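Local coordinates for Serine/threonine-protein kinase PknI (Mycobacterium tuberculosis, PDB 5XLL) that phosphorylates serine and threonine residues of proteins and slows mycobacterial growth within the infected host, the part given here being its extracellular sensor domain, seen as a dimer, at residues B[37-42]-B[155-160]; B[76-81]-B[105-110]; B[85-90]-B[99-104]. All coordinates share one frame; numbering follows the deposited sequence.

Contact 1: B[37-42]-B[155-160]; sequences AFRTSC and PDPATI
On an outermost strand of the antiparallel sensor-domain sheet, Arg39 and Ser41 receive a type I beta turn, Asp156 to Thr159, from the C-terminal tail. Arg39 and Ser41 start out toward the turn, and Thr40 between them starts away from it. Arg39 is the long arm: with CG anti to the backbone N (chi1 154°) and the chain extended as far as NE, it lays one face of its guanidinium over the backbone, Asp156 CA lying 3.3 Å above that plane. The charged ends meet less closely, since Arg39 NH2 and Asp156 OD2 are 3.7 Å apart, a long salt bridge with the two planes turned 59° from each other. A weak hydrogen bond from Arg39 NH1 to the carbonyl of Val154 gives the same group a second hold on the tail.

Pro157 suits the second position of the turn, where its ring already holds phi near the value needed; here that ring fits between the two strand residues, its CG 3.7 Å from Arg39 O, and it also touches Leu48 of the adjoining strand. Asp156 also works within its own turn, where OD1 accepts the hydroxyl of Thr159 on its anti lone pair. Its other oxygen faces the strand: Ser41 OG gives Asp156 OD2 a weak hydrogen bond of 3.5 Å and lies 3.3 Å from Pro157 CD.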
# COMPACT_ATOMS: atom_id res chain seq x y z
N ALA B 37 -19.81 13.69 -4.14
CA ALA B 37 -19.82 15.01 -3.53
C ALA B 37 -18.84 15.01 -2.35
O ALA B 37 -19.13 14.40 -1.32
CB ALA B 37 -21.22 15.36 -3.04
N PHE B 38 -17.70 15.70 -2.49
CA PHE B 38 -16.69 15.73 -1.42
C PHE B 38 -16.73 16.99 -0.56
O PHE B 38 -17.05 18.09 -1.03
CB PHE B 38 -15.28 15.64 -2.01
CG PHE B 38 -14.77 14.24 -2.20
CD1 PHE B 38 -15.01 13.55 -3.38
CD2 PHE B 38 -13.99 13.62 -1.21
CE1 PHE B 38 -14.49 12.24 -3.57
CE2 PHE B 38 -13.49 12.31 -1.39
CZ PHE B 38 -13.73 11.64 -2.56
N ARG B 39 -16.34 16.83 0.70
CA ARG B 39 -16.18 17.94 1.61
C ARG B 39 -15.00 17.63 2.54
O ARG B 39 -14.84 16.48 2.96
CB ARG B 39 -17.48 18.13 2.39
CG ARG B 39 -17.34 18.80 3.75
CD ARG B 39 -18.69 18.79 4.46
NE ARG B 39 -18.56 19.14 5.87
CZ ARG B 39 -19.57 19.28 6.72
NH1 ARG B 39 -20.82 19.10 6.30
NH2 ARG B 39 -19.33 19.60 7.99
N THR B 40 -14.19 18.64 2.87
CA THR B 40 -12.96 18.42 3.67
C THR B 40 -12.94 19.22 4.97
O THR B 40 -13.32 20.39 4.99
CB THR B 40 -11.68 18.83 2.88
OG1 THR B 40 -11.62 18.13 1.63
CG2 THR B 40 -10.41 18.53 3.70
N SER B 41 -12.48 18.58 6.05
CA SER B 41 -12.28 19.27 7.32
C SER B 41 -10.87 19.06 7.86
O SER B 41 -10.52 17.95 8.28
CB SER B 41 -13.30 18.80 8.37
OG SER B 41 -14.63 18.97 7.92
N CYS B 42 -10.08 20.13 7.86
CA CYS B 42 -8.68 20.11 8.31
C CYS B 42 -8.50 20.76 9.68
O CYS B 42 -8.77 21.96 9.84
CB CYS B 42 -7.79 20.86 7.32
SG CYS B 42 -7.51 20.08 5.72
N PRO B 155 -21.83 14.76 5.02
CA PRO B 155 -21.65 14.84 6.48
C PRO B 155 -20.28 15.40 6.80
O PRO B 155 -19.40 15.39 5.93
CB PRO B 155 -21.70 13.37 6.94
CG PRO B 155 -22.22 12.59 5.74
CD PRO B 155 -21.82 13.37 4.53
N ASP B 156 -20.12 15.90 8.03
CA ASP B 156 -18.83 16.36 8.55
C ASP B 156 -17.88 15.17 8.75
O ASP B 156 -18.24 14.22 9.44
CB ASP B 156 -19.06 17.08 9.89
CG ASP B 156 -17.79 17.23 10.70
OD1 ASP B 156 -17.60 16.46 11.68
OD2 ASP B 156 -16.98 18.12 10.36
N PRO B 157 -16.69 15.21 8.12
CA PRO B 157 -15.75 14.08 8.22
C PRO B 157 -15.47 13.64 9.67
O PRO B 157 -15.39 12.43 9.94
CB PRO B 157 -14.48 14.62 7.56
CG PRO B 157 -14.96 15.66 6.58
CD PRO B 157 -16.23 16.24 7.17
N ALA B 158 -15.34 14.61 10.57
CA ALA B 158 -15.12 14.34 12.00
C ALA B 158 -16.30 13.65 12.69
O ALA B 158 -16.12 13.08 13.77
CB ALA B 158 -14.75 15.64 12.74
N THR B 159 -17.49 13.72 12.09
CA THR B 159 -18.62 12.90 12.54
C THR B 159 -18.21 11.44 12.30
O THR B 159 -17.43 11.16 11.38
CB THR B 159 -19.95 13.22 11.78
OG1 THR B 159 -20.20 14.64 11.81
CG2 THR B 159 -21.13 12.49 12.41
N ILE B 160 -18.77 10.53 13.10
CA ILE B 160 -18.21 9.19 13.35
C ILE B 160 -16.86 9.33 14.09
O ILE B 160 -16.74 10.09 15.06
CB ILE B 160 -18.09 8.28 12.06
CG1 ILE B 160 -18.65 6.87 12.32
CG2 ILE B 160 -16.64 8.16 11.58
CD1 ILE B 160 -17.82 6.04 13.28

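Contact 2: B[76-81]-B[105-110]; sequences EGQWKS and LLALRP
Strands 78-81 and 105-110 run antiparallel, their axes 4.5 Å apart at closest and 166° between directions, with Trp79 and Leu108 as a hydrogen-bonded pair and Lys80 and Ala107 as the next, non-hydrogen-bonded one. They form the open end of the beta hairpin 78-91/97-110. Trp79 N gives to Leu108 O, and Leu108 N returns a 2.6 Å bond to Trp79 O; further along, Ser81 N reaches Leu106 O. Where a second backbone bond might follow, the serine side chain serves: its OG, held between the backbone N and the carbonyl carbon (chi1 74°), accepts Leu106 N at 2.9 Å with an N-H...O angle of 158°. A short hydroxyl suits this spot, since it can fold back to the neighbouring strand.

On the face of Trp79 and Leu108 the two CB atoms pack 4.0 Å apart; the indole carries on to an edge-to-face stack with Phe74, and Leu108 meets Leu116. On the face of Lys80 and Ala107, the lysine chain bends at three successive torsions and puts CD against Leu105, 3.6 Å from CD2, its methylenes serving as apolar surface. Ala107 CB lies 3.8 Å from Gln78 OE1. Gln78 and Arg109 run side by side in the same direction, with Gln78 OE1 at the guanidinium edge, 2.6 Å from Arg109 NH1.

Arg109 NE is hydrogen-bonded to Glu76 O of the second subunit, and Arg109 of each chain comes close to the other. Gln78 OE1 and Glu76 O of both chains lie near them and would be expected to ease that like-charge approach; the Gln78-Arg109 cluster is thus part of the dimer interface.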
# COMPACT_ATOMS: atom_id res chain seq x y z
N GLU B 76 0.96 11.47 5.04
CA GLU B 76 2.17 10.99 4.37
C GLU B 76 2.06 11.20 2.87
O GLU B 76 2.29 10.27 2.09
CB GLU B 76 2.42 9.51 4.70
CG GLU B 76 3.15 9.29 6.03
CD GLU B 76 2.37 9.77 7.24
OE1 GLU B 76 1.40 9.07 7.62
OE2 GLU B 76 2.73 10.83 7.82
N GLY B 77 1.68 12.42 2.48
CA GLY B 77 1.60 12.81 1.09
C GLY B 77 0.45 12.24 0.26
O GLY B 77 0.45 12.42 -0.95
N GLN B 78 -0.53 11.57 0.88
CA GLN B 78 -1.65 11.07 0.07
C GLN B 78 -3.01 11.01 0.77
O GLN B 78 -3.09 10.94 2.01
CB GLN B 78 -1.32 9.68 -0.50
CG GLN B 78 -1.39 8.57 0.54
CD GLN B 78 -1.05 7.21 -0.04
OE1 GLN B 78 -0.75 7.10 -1.24
NE2 GLN B 78 -1.08 6.18 0.80
N TRP B 79 -4.07 11.04 -0.03
CA TRP B 79 -5.40 10.72 0.48
C TRP B 79 -5.58 9.22 0.45
O TRP B 79 -5.34 8.59 -0.58
CB TRP B 79 -6.49 11.36 -0.38
CG TRP B 79 -6.52 12.86 -0.27
CD1 TRP B 79 -6.05 13.77 -1.18
CD2 TRP B 79 -7.09 13.63 0.80
NE1 TRP B 79 -6.30 15.05 -0.74
CE2 TRP B 79 -6.92 14.99 0.48
CE3 TRP B 79 -7.73 13.28 2.01
CZ2 TRP B 79 -7.37 16.02 1.33
CZ3 TRP B 79 -8.16 14.30 2.85
CH2 TRP B 79 -7.98 15.65 2.50
N LYS B 80 -6.00 8.64 1.57
CA LYS B 80 -6.29 7.22 1.62
C LYS B 80 -7.59 6.90 2.38
O LYS B 80 -7.84 7.44 3.46
CB LYS B 80 -5.13 6.46 2.25
CG LYS B 80 -5.49 5.00 2.52
CD LYS B 80 -4.53 4.04 1.84
CE LYS B 80 -3.33 3.77 2.71
NZ LYS B 80 -3.72 3.60 4.14
N SER B 81 -8.41 6.02 1.81
CA SER B 81 -9.60 5.55 2.50
C SER B 81 -9.29 4.36 3.41
O SER B 81 -8.20 3.78 3.34
CB SER B 81 -10.68 5.16 1.49
OG SER B 81 -10.39 3.92 0.84
N LEU B 105 -9.14 -0.68 -0.47
CA LEU B 105 -9.10 0.75 -0.21
C LEU B 105 -8.74 1.52 -1.47
O LEU B 105 -8.39 0.91 -2.50
CB LEU B 105 -8.11 1.09 0.90
CG LEU B 105 -6.66 0.59 0.76
CD1 LEU B 105 -5.87 1.31 -0.33
CD2 LEU B 105 -5.94 0.72 2.12
N LEU B 106 -8.79 2.85 -1.37
CA LEU B 106 -8.39 3.74 -2.45
C LEU B 106 -7.32 4.69 -1.94
O LEU B 106 -7.49 5.32 -0.88
CB LEU B 106 -9.58 4.58 -2.94
CG LEU B 106 -9.29 5.63 -4.02
CD1 LEU B 106 -8.76 4.97 -5.28
CD2 LEU B 106 -10.57 6.41 -4.33
N ALA B 107 -6.23 4.81 -2.68
CA ALA B 107 -5.22 5.80 -2.33
C ALA B 107 -5.15 6.84 -3.45
O ALA B 107 -5.17 6.49 -4.63
CB ALA B 107 -3.86 5.12 -2.12
N LEU B 108 -5.06 8.11 -3.09
CA LEU B 108 -5.11 9.18 -4.08
C LEU B 108 -4.05 10.27 -3.82
O LEU B 108 -4.09 10.96 -2.80
CB LEU B 108 -6.52 9.79 -4.11
CG LEU B 108 -7.42 9.63 -5.35
CD1 LEU B 108 -7.30 8.30 -6.06
CD2 LEU B 108 -8.88 9.89 -4.95
N ARG B 109 -3.14 10.46 -4.77
CA ARG B 109 -2.06 11.43 -4.61
C ARG B 109 -2.29 12.71 -5.41
O ARG B 109 -2.47 12.68 -6.63
CB ARG B 109 -0.73 10.76 -4.95
CG ARG B 109 -0.61 9.46 -4.18
CD ARG B 109 0.42 8.56 -4.71
NE ARG B 109 -0.13 7.39 -5.37
CZ ARG B 109 -0.35 6.22 -4.79
NH1 ARG B 109 -0.11 6.04 -3.49
NH2 ARG B 109 -0.83 5.21 -5.51
N PRO B 110 -2.31 13.86 -4.71
CA PRO B 110 -2.71 15.13 -5.34
C PRO B 110 -1.66 15.63 -6.33
O PRO B 110 -0.46 15.42 -6.11
CB PRO B 110 -2.86 16.08 -4.15
CG PRO B 110 -1.95 15.52 -3.09
CD PRO B 110 -1.94 14.02 -3.29

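Contact 3: B[85-90]-B[99-104]; sequences TVQFPC and TQATTQ
Val86 and Thr102 form one hydrogen-bonded pair and Phe88 and Gln100 the next in the antiparallel beta hairpin 78-91/97-110, near its turn. Each pair has both backbone bonds. Val86 N gives to Thr102 O at 2.6 Å, and Val86 O accepts the amide of Thr102 in return. The Thr102 hydroxyl also turns to this carbonyl, but the 2.5 Å between Thr102 OG1 and Val86 O is shorter than usual, so the exact geometry of that added bond is doubtful. OG1 sits between the backbone N and the carbonyl carbon (chi1 69°), and beta-branching lets the same threonine turn its methyl, CG2, to Phe88 CB. Phe88 N is accepted by Gln100 O, and Gln100 N gives a 2.6 Å bond to Phe88 O, which also has a CA-H...O contact from Thr99 CA.

On the face bearing Gln87, Ala101 and Thr99, Gln87 bends at chi2 (-68°) and crosses Thr99 at about a right angle. Thr99 OG1 donates to Gln87 OE1 at 2.9 Å, in the amide plane and on a lone pair, while Gln87 NE2 reaches Ala101 CB at 3.5 Å, alanine being small enough to admit the amide end. On the opposite face the Gln104 chain crosses Val86 at about a right angle, Gln104 CD being 3.8 Å from Val86 CG2. Gln100 runs extended beside Cys90, with Cys90 SG 3.7 Å from Gln100 CD; Gln100 NE2 is satisfied by Gln131 OE1.

Cys90 continues into a disulfide with Cys129, tying the first strand to the loop between strands 116-124 and 135-142. Strand 97-110 is flanked on its other edge by strand 116-124, where Val122 packs on Thr102 and Gln104 and Thr103 bonds through its backbone to Thr123.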
# COMPACT_ATOMS: atom_id res chain seq x y z
N THR B 85 -13.41 -4.57 4.47
CA THR B 85 -13.40 -6.01 4.34
C THR B 85 -14.56 -6.42 3.45
O THR B 85 -15.74 -6.28 3.81
CB THR B 85 -13.43 -6.74 5.72
OG1 THR B 85 -12.19 -6.51 6.39
CG2 THR B 85 -13.61 -8.24 5.53
N VAL B 86 -14.21 -6.91 2.27
CA VAL B 86 -15.19 -7.29 1.26
C VAL B 86 -15.03 -8.77 0.92
O VAL B 86 -13.91 -9.25 0.66
CB VAL B 86 -15.01 -6.47 -0.03
CG1 VAL B 86 -16.12 -6.77 -1.01
CG2 VAL B 86 -14.96 -4.98 0.30
N GLN B 87 -16.14 -9.50 0.93
CA GLN B 87 -16.15 -10.86 0.41
C GLN B 87 -16.25 -10.76 -1.10
O GLN B 87 -16.93 -9.88 -1.63
CB GLN B 87 -17.32 -11.66 0.98
CG GLN B 87 -17.07 -12.22 2.37
CD GLN B 87 -16.00 -13.30 2.38
OE1 GLN B 87 -15.97 -14.16 1.49
NE2 GLN B 87 -15.11 -13.26 3.37
N PHE B 88 -15.56 -11.67 -1.78
CA PHE B 88 -15.48 -11.66 -3.24
C PHE B 88 -15.68 -13.08 -3.73
O PHE B 88 -14.95 -13.99 -3.33
CB PHE B 88 -14.10 -11.18 -3.69
CG PHE B 88 -14.14 -10.18 -4.80
CD1 PHE B 88 -15.35 -9.72 -5.31
CD2 PHE B 88 -12.95 -9.67 -5.34
CE1 PHE B 88 -15.38 -8.78 -6.34
CE2 PHE B 88 -12.97 -8.73 -6.36
CZ PHE B 88 -14.19 -8.28 -6.87
N PRO B 89 -16.67 -13.28 -4.60
CA PRO B 89 -16.77 -14.61 -5.19
C PRO B 89 -15.55 -14.87 -6.09
O PRO B 89 -14.85 -13.91 -6.47
CB PRO B 89 -18.07 -14.55 -6.00
CG PRO B 89 -18.21 -13.10 -6.37
CD PRO B 89 -17.65 -12.34 -5.18
N CYS B 90 -15.31 -16.14 -6.38
CA CYS B 90 -14.14 -16.57 -7.15
C CYS B 90 -14.25 -18.05 -7.50
O CYS B 90 -15.07 -18.78 -6.94
CB CYS B 90 -12.87 -16.34 -6.33
SG CYS B 90 -12.90 -17.07 -4.66
N THR B 99 -15.75 -18.13 -2.55
CA THR B 99 -15.69 -16.73 -2.22
C THR B 99 -14.47 -16.54 -1.31
O THR B 99 -14.14 -17.44 -0.52
CB THR B 99 -17.02 -16.27 -1.55
OG1 THR B 99 -16.95 -14.88 -1.19
CG2 THR B 99 -17.32 -17.13 -0.31
N GLN B 100 -13.79 -15.41 -1.46
CA GLN B 100 -12.58 -15.16 -0.71
C GLN B 100 -12.66 -13.82 0.00
O GLN B 100 -13.29 -12.89 -0.49
CB GLN B 100 -11.34 -15.21 -1.62
CG GLN B 100 -11.36 -14.21 -2.79
CD GLN B 100 -10.30 -14.51 -3.84
OE1 GLN B 100 -9.48 -15.41 -3.67
NE2 GLN B 100 -10.33 -13.77 -4.94
N ALA B 101 -12.02 -13.74 1.16
CA ALA B 101 -12.02 -12.53 1.97
C ALA B 101 -11.00 -11.55 1.40
O ALA B 101 -9.82 -11.90 1.26
CB ALA B 101 -11.68 -12.85 3.43
N THR B 102 -11.47 -10.34 1.10
CA THR B 102 -10.62 -9.29 0.56
C THR B 102 -10.67 -8.00 1.37
O THR B 102 -11.69 -7.66 1.96
CB THR B 102 -10.99 -8.93 -0.91
OG1 THR B 102 -12.27 -8.28 -0.94
CG2 THR B 102 -11.04 -10.18 -1.75
N THR B 103 -9.56 -7.27 1.39
CA THR B 103 -9.55 -5.92 1.93
C THR B 103 -9.38 -4.96 0.74
O THR B 103 -8.52 -5.20 -0.13
CB THR B 103 -8.42 -5.77 2.95
OG1 THR B 103 -8.92 -6.12 4.25
CG2 THR B 103 -7.89 -4.37 2.99
N GLN B 104 -10.21 -3.91 0.68
CA GLN B 104 -10.10 -2.90 -0.39
C GLN B 104 -10.02 -1.48 0.13
O GLN B 104 -10.76 -1.11 1.03
CB GLN B 104 -11.30 -2.96 -1.33
CG GLN B 104 -11.60 -4.34 -1.84
CD GLN B 104 -12.81 -4.34 -2.74
OE1 GLN B 104 -13.42 -3.29 -2.98
NE2 GLN B 104 -13.18 -5.53 -3.25

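In the fold
All three contacts reach one antiparallel sheet. Contacts 2 and 3 hold the same two strands, 78-91 and 97-110, at opposite ends of a long hairpin, with centres 22 Å apart; contact 1 lays the C-terminal segment against an outermost strand. Contact 2 is the most buried, with apolar packing on one face and a polar patch shared with the second subunit. Contact 3 lies nearer the surface and relies on threonine and glutamine side chains added to a regular backbone ladder. Contact 1, also at the surface, lacks strand pairing between its segments and depends on the Arg39 guanidinium over the tail backbone and on proline packing, with a long salt bridge besides. It touches contact 2 through Thr40 CG2 and Trp79 CH2, 4.0 Å apart.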